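IPT/TIG domain-containing protein BACOVA_02650 (Bacteroides ovatus, PDB 5E7G) binds polysaccharide at the cell surface and probably captures xyloglucan there before its transport into the periplasm for degradation. Local coordinates at residues 319-324 against 446-451; 371-376 against 442-447. All coordinates share one frame; numbering follows the deposited sequence.

Contact 1 of 2, residues 319-324 against 446-451; sequences LGITGT and VYFDNF. With CA (calcium ion), chain C.
With chi1 at -60°, Y447 has its CG anti to its carbonyl carbon, which brings the phenol ring against the backbone of G320. L319 and F448 take different first torsions, CG anti to the backbone N in L319 (165°) and anti to the carbonyl carbon in F448 (-62°), yet their side chains run side by side on the other face of the sheet. There L319 CD2 meets F448 CD1 at 3.9 Å, and I321 CD1 reaches CE1 of the same ring more loosely.

On the tyrosine face, Y447 CD1 comes within 3.7 Å of G320 CA. A side chain at G320 would run into the ring, so glycine suits this place. The methyl CG2 of T322 sits near Y447 OH, which donates to the anti lone pair of E445 OE2, the one turned away from the other carboxylate oxygen. Cut back to an alanine, Y447 would probably leave the G320 backbone uncovered and the E445 carboxylate without its phenol partner.

The strands 319-322 and 446-451 run antiparallel, and L319 and I321 form the hydrogen-bonded pairs with F448 and V446. L319 N gives to F448 O, and F448 N returns to L319 O at 2.8 Å. I321 N donates to V446 O at 2.9 Å, and V446 N to I321 O. Y447 CA adds a CH...O contact of 3.1 Å to L319 O.

Just beyond the pairing, D449 OD1 and OD2 each bind the calcium ion at 2.4 Å. D290 and the backbone oxygens of N288, N315 and T317 join it, and a calcium-bound water donates to N450 OD1. This is an antiparallel strand pair in the xyloglucan-binding domain, leading straight into its calcium site.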
loop_
_atom_site.group_PDB
_atom_site.type_symbol
_atom_site.label_atom_id
_atom_site.label_comp_id
_atom_site.label_asym_id
_atom_site.label_seq_id
_atom_site.Cartn_x
_atom_site.Cartn_y
_atom_site.Cartn_z
ATOM N N LEU A 319 -33.269 -10.243 -12.451
ATOM C CA LEU A 319 -34.110 -11.166 -11.695
ATOM C C LEU A 319 -34.540 -10.551 -10.380
ATOM O O LEU A 319 -33.730 -9.933 -9.694
ATOM C CB LEU A 319 -33.360 -12.483 -11.421
ATOM C CG LEU A 319 -33.938 -13.435 -10.364
ATOM C CD1 LEU A 319 -35.243 -14.051 -10.837
ATOM C CD2 LEU A 319 -32.916 -14.509 -10.032
ATOM N N GLY A 320 -35.807 -10.757 -10.025
ATOM C CA GLY A 320 -36.353 -10.296 -8.762
ATOM C C GLY A 320 -36.960 -11.407 -7.923
ATOM O O GLY A 320 -37.831 -12.156 -8.372
ATOM N N ILE A 321 -36.486 -11.506 -6.688
ATOM C CA ILE A 321 -37.069 -12.403 -5.706
ATOM C C ILE A 321 -37.544 -11.583 -4.525
ATOM O O ILE A 321 -36.738 -11.159 -3.698
ATOM C CB ILE A 321 -36.063 -13.471 -5.254
ATOM C CG1 ILE A 321 -35.795 -14.429 -6.417
ATOM C CG2 ILE A 321 -36.583 -14.225 -4.026
ATOM C CD1 ILE A 321 -34.744 -15.483 -6.127
ATOM N N THR A 322 -38.856 -11.366 -4.456
ATOM C CA THR A 322 -39.439 -10.454 -3.477
ATOM C C THR A 322 -40.752 -10.981 -2.922
ATOM O O THR A 322 -41.469 -11.716 -3.599
ATOM C CB THR A 322 -39.702 -9.069 -4.095
ATOM O OG1 THR A 322 -40.894 -9.120 -4.895
ATOM C CG2 THR A 322 -38.518 -8.625 -4.952
ATOM N N GLY A 323 -41.068 -10.581 -1.695
ATOM C CA GLY A 323 -42.314 -10.959 -1.060
ATOM C C GLY A 323 -42.094 -11.289 0.398
ATOM O O GLY A 323 -41.033 -10.999 0.954
ATOM N N THR A 324 -43.104 -11.889 1.021
ATOM C CA THR A 324 -42.993 -12.343 2.404
ATOM C C THR A 324 -42.961 -13.865 2.460
ATOM O O THR A 324 -43.761 -14.536 1.805
ATOM C CB THR A 324 -44.153 -11.829 3.273
ATOM O OG1 THR A 324 -44.264 -10.407 3.130
ATOM C CG2 THR A 324 -43.912 -12.179 4.745
ATOM N N VAL A 446 -34.977 -8.695 -3.129
ATOM C CA VAL A 446 -33.624 -8.897 -3.641
ATOM C C VAL A 446 -33.618 -9.026 -5.168
ATOM O O VAL A 446 -34.508 -9.648 -5.753
ATOM C CB VAL A 446 -32.978 -10.149 -3.012
ATOM C CG1 VAL A 446 -31.548 -10.319 -3.501
ATOM C CG2 VAL A 446 -33.011 -10.051 -1.487
ATOM N N TYR A 447 -32.606 -8.443 -5.803
ATOM C CA TYR A 447 -32.481 -8.484 -7.254
ATOM C C TYR A 447 -31.109 -8.999 -7.650
ATOM O O TYR A 447 -30.129 -8.762 -6.946
ATOM C CB TYR A 447 -32.721 -7.097 -7.863
ATOM C CG TYR A 447 -34.091 -6.538 -7.561
ATOM C CD1 TYR A 447 -35.180 -6.834 -8.373
ATOM C CD2 TYR A 447 -34.300 -5.720 -6.456
ATOM C CE1 TYR A 447 -36.444 -6.324 -8.096
ATOM C CE2 TYR A 447 -35.559 -5.204 -6.170
ATOM C CZ TYR A 447 -36.627 -5.511 -6.991
ATOM O OH TYR A 447 -37.875 -5.005 -6.704
ATOM N N PHE A 448 -31.056 -9.693 -8.784
ATOM C CA PHE A 448 -29.831 -10.318 -9.285
ATOM C C PHE A 448 -29.598 -10.008 -10.758
ATOM O O PHE A 448 -30.552 -9.948 -11.532
ATOM C CB PHE A 448 -29.885 -11.848 -9.129
ATOM C CG PHE A 448 -29.995 -12.331 -7.716
ATOM C CD1 PHE A 448 -31.233 -12.570 -7.147
ATOM C CD2 PHE A 448 -28.859 -12.593 -6.965
ATOM C CE1 PHE A 448 -31.334 -13.046 -5.844
ATOM C CE2 PHE A 448 -28.957 -13.061 -5.664
ATOM C CZ PHE A 448 -30.203 -13.288 -5.107
ATOM N N ASP A 449 -28.337 -9.873 -11.159
ATOM C CA ASP A 449 -28.017 -9.677 -12.570
ATOM C C ASP A 449 -26.553 -10.002 -12.853
ATOM O O ASP A 449 -25.719 -9.991 -11.953
ATOM C CB ASP A 449 -28.331 -8.225 -12.983
ATOM C CG ASP A 449 -28.703 -8.078 -14.462
ATOM O OD1 ASP A 449 -28.400 -8.982 -15.267
ATOM O OD2 ASP A 449 -29.294 -7.030 -14.830
ATOM N N ASN A 450 -26.254 -10.274 -14.118
ATOM C CA ASN A 450 -24.880 -10.403 -14.605
ATOM C C ASN A 450 -24.058 -11.502 -13.913
ATOM O O ASN A 450 -22.912 -11.282 -13.501
ATOM C CB ASN A 450 -24.163 -9.056 -14.480
ATOM C CG ASN A 450 -24.742 -8.004 -15.420
ATOM O OD1 ASN A 450 -25.218 -8.332 -16.508
ATOM N ND2 ASN A 450 -24.707 -6.738 -15.006
ATOM N N PHE A 451 -24.641 -12.690 -13.811
ATOM C CA PHE A 451 -23.891 -13.839 -13.344
ATOM C C PHE A 451 -22.727 -14.046 -14.300
ATOM O O PHE A 451 -22.898 -14.025 -15.519
ATOM C CB PHE A 451 -24.771 -15.084 -13.269
ATOM C CG PHE A 451 -25.838 -15.008 -12.217
ATOM C CD1 PHE A 451 -25.594 -15.474 -10.943
ATOM C CD2 PHE A 451 -27.082 -14.463 -12.505
ATOM C CE1 PHE A 451 -26.564 -15.415 -9.969
ATOM C CE2 PHE A 451 -28.068 -14.401 -11.535
ATOM C CZ PHE A 451 -27.804 -14.882 -10.256
HETATM CA CA CA C . -29.418 -7.779 -17.054
HETATM O O HOH W 1 -27.186 -7.337 -17.750
#

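Contact 2 of 2, residues 371-376 against 442-447; sequences PVFQIA and ATIEVY. With XYS (alpha-D-xylopyranose), chain B.
Apolar contacts join 371-376 and 442-447 across the core between two sheets. P371 CG packs on the methyl CB of A442 at 3.7 Å and on I444 CG2 at 3.8 Å, the proline ring and the isoleucine branch passing alongside one another and running opposite ways. Deeper in, F373 and V446 point at each other from the two sheets, and the far ring carbon of the phenylalanine, F373 CZ, lies 4.0 Å from V446 CB with both valine methyls about as near. I444 CD1 closes on the same CZ: chi1 of 70° sets CG1 between the backbone N and the carbonyl carbon, and the extended chain then carries CD1 to the ring. F448 meets the F373 ring edge-to-face.

The polar contact is with the glycan: Q374, next to F373 in sequence, turns to the sugar, and Q374 OE1 accepts a hydrogen bond from O4 of the xylose at 3.0 Å.

Two sheets packed through apolar side chains, with sugar bound on the outer side of one, make the beta-sandwich of this xyloglucan-binding domain.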
loop_
_atom_site.group_PDB
_atom_site.type_symbol
_atom_site.label_atom_id
_atom_site.label_comp_id
_atom_site.label_asym_id
_atom_site.label_seq_id
_atom_site.Cartn_x
_atom_site.Cartn_y
_atom_site.Cartn_z
ATOM N N PRO A 371 -34.394 -15.993 5.882
ATOM C CA PRO A 371 -34.335 -16.331 4.458
ATOM C C PRO A 371 -32.910 -16.511 3.948
ATOM O O PRO A 371 -32.011 -15.765 4.341
ATOM C CB PRO A 371 -35.011 -15.132 3.786
ATOM C CG PRO A 371 -35.906 -14.579 4.822
ATOM C CD PRO A 371 -35.177 -14.766 6.118
ATOM N N VAL A 372 -32.715 -17.505 3.087
ATOM C CA VAL A 372 -31.406 -17.784 2.514
ATOM C C VAL A 372 -31.561 -18.186 1.057
ATOM O O VAL A 372 -32.668 -18.495 0.603
ATOM C CB VAL A 372 -30.672 -18.909 3.278
ATOM C CG1 VAL A 372 -30.342 -18.473 4.707
ATOM C CG2 VAL A 372 -31.510 -20.188 3.274
ATOM N N PHE A 373 -30.449 -18.186 0.331
ATOM C CA PHE A 373 -30.445 -18.540 -1.083
ATOM C C PHE A 373 -29.614 -19.782 -1.353
ATOM O O PHE A 373 -28.598 -20.016 -0.696
ATOM C CB PHE A 373 -29.908 -17.390 -1.927
ATOM C CG PHE A 373 -30.802 -16.192 -1.951
ATOM C CD1 PHE A 373 -31.837 -16.103 -2.864
ATOM C CD2 PHE A 373 -30.612 -15.158 -1.059
ATOM C CE1 PHE A 373 -32.663 -14.998 -2.885
ATOM C CE2 PHE A 373 -31.433 -14.051 -1.079
ATOM C CZ PHE A 373 -32.461 -13.973 -1.994
ATOM N N GLN A 374 -30.064 -20.566 -2.325
ATOM C CA GLN A 374 -29.288 -21.672 -2.868
ATOM C C GLN A 374 -28.931 -21.391 -4.323
ATOM O O GLN A 374 -29.790 -20.998 -5.112
ATOM C CB GLN A 374 -30.066 -22.984 -2.769
ATOM C CG GLN A 374 -29.368 -24.182 -3.420
ATOM C CD GLN A 374 -30.221 -25.435 -3.423
ATOM O OE1 GLN A 374 -31.450 -25.369 -3.419
ATOM N NE2 GLN A 374 -29.569 -26.590 -3.437
ATOM N N ILE A 375 -27.668 -21.604 -4.673
ATOM C CA ILE A 375 -27.216 -21.495 -6.056
ATOM C C ILE A 375 -26.695 -22.850 -6.521
ATOM O O ILE A 375 -25.757 -23.395 -5.931
ATOM C CB ILE A 375 -26.122 -20.430 -6.220
ATOM C CG1 ILE A 375 -26.699 -19.029 -5.949
ATOM C CG2 ILE A 375 -25.506 -20.510 -7.633
ATOM C CD1 ILE A 375 -25.653 -17.933 -5.890
ATOM N N ALA A 376 -27.299 -23.373 -7.584
ATOM C CA ALA A 376 -26.980 -24.704 -8.096
ATOM C C ALA A 376 -26.695 -24.680 -9.596
ATOM O O ALA A 376 -27.302 -23.898 -10.336
ATOM C CB ALA A 376 -28.124 -25.664 -7.796
ATOM N N ALA A 442 -40.354 -13.610 7.527
ATOM C CA ALA A 442 -39.595 -12.445 7.102
ATOM C C ALA A 442 -40.053 -12.010 5.711
ATOM O O ALA A 442 -40.659 -12.789 4.971
ATOM C CB ALA A 442 -38.093 -12.747 7.119
ATOM N N THR A 443 -39.788 -10.755 5.370
ATOM C CA THR A 443 -40.111 -10.243 4.042
ATOM C C THR A 443 -38.847 -9.665 3.430
ATOM O O THR A 443 -38.075 -8.990 4.114
ATOM C CB THR A 443 -41.223 -9.183 4.084
ATOM O OG1 THR A 443 -40.778 -7.999 3.415
ATOM C CG2 THR A 443 -41.600 -8.846 5.523
ATOM N N ILE A 444 -38.624 -9.966 2.153
ATOM C CA ILE A 444 -37.380 -9.601 1.481
ATOM C C ILE A 444 -37.641 -9.014 0.103
ATOM O O ILE A 444 -38.679 -9.271 -0.513
ATOM C CB ILE A 444 -36.411 -10.824 1.322
ATOM C CG1 ILE A 444 -36.949 -11.843 0.301
ATOM C CG2 ILE A 444 -36.150 -11.500 2.678
ATOM C CD1 ILE A 444 -35.943 -12.918 -0.061
ATOM N N GLU A 445 -36.677 -8.237 -0.372
ATOM C CA GLU A 445 -36.694 -7.719 -1.728
ATOM C C GLU A 445 -35.270 -7.724 -2.269
ATOM O O GLU A 445 -34.451 -6.878 -1.898
ATOM C CB GLU A 445 -37.288 -6.314 -1.762
ATOM C CG GLU A 445 -37.498 -5.778 -3.160
ATOM C CD GLU A 445 -38.043 -4.373 -3.168
ATOM O OE1 GLU A 445 -38.217 -3.794 -2.074
ATOM O OE2 GLU A 445 -38.302 -3.849 -4.272
ATOM N N VAL A 446 -34.977 -8.695 -3.129
ATOM C CA VAL A 446 -33.624 -8.897 -3.641
ATOM C C VAL A 446 -33.618 -9.026 -5.168
ATOM O O VAL A 446 -34.508 -9.648 -5.753
ATOM C CB VAL A 446 -32.978 -10.149 -3.012
ATOM C CG1 VAL A 446 -31.548 -10.319 -3.501
ATOM C CG2 VAL A 446 -33.011 -10.051 -1.487
ATOM N N TYR A 447 -32.606 -8.443 -5.803
ATOM C CA TYR A 447 -32.481 -8.484 -7.254
ATOM C C TYR A 447 -31.109 -8.999 -7.650
ATOM O O TYR A 447 -30.129 -8.762 -6.946
ATOM C CB TYR A 447 -32.721 -7.097 -7.863
ATOM C CG TYR A 447 -34.091 -6.538 -7.561
ATOM C CD1 TYR A 447 -35.180 -6.834 -8.373
ATOM C CD2 TYR A 447 -34.300 -5.720 -6.456
ATOM C CE1 TYR A 447 -36.444 -6.324 -8.096
ATOM C CE2 TYR A 447 -35.559 -5.204 -6.170
ATOM C CZ TYR A 447 -36.627 -5.511 -6.991
ATOM O OH TYR A 447 -37.875 -5.005 -6.704
HETATM C C1 XYS B . -35.023 -29.660 -6.471
HETATM C C2 XYS B . -33.922 -30.445 -5.809
HETATM C C3 XYS B . -33.504 -29.766 -4.551
HETATM C C4 XYS B . -33.281 -28.291 -4.695
HETATM C C5 XYS B . -34.243 -27.544 -5.629
HETATM O O2 XYS B . -34.394 -31.775 -5.517
HETATM O O3 XYS B . -32.263 -30.360 -4.068
HETATM O O4 XYS B . -33.388 -27.703 -3.390
HETATM O O5 XYS B . -34.585 -28.300 -6.847
#

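The two contacts have centres about 8 Å apart in the C-terminal xyloglucan-binding domain and share V446 and Y447 on the long strand 442-455. Along the chain 319-324 comes first, then 371-376, and both end on that strand. Contact 1 pairs neighbours within one sheet; contact 2 crosses from that sheet to the one holding strands 372-377 and 429-436. They touch directly where G323 O lies 2.9 Å from I444 N, a probable hydrogen bond. Strand 442-455 thus pairs with 318-322 beside the calcium site while its inward side chains pack beneath the strand that carries Q374 to the glycan, so one strand links both regions.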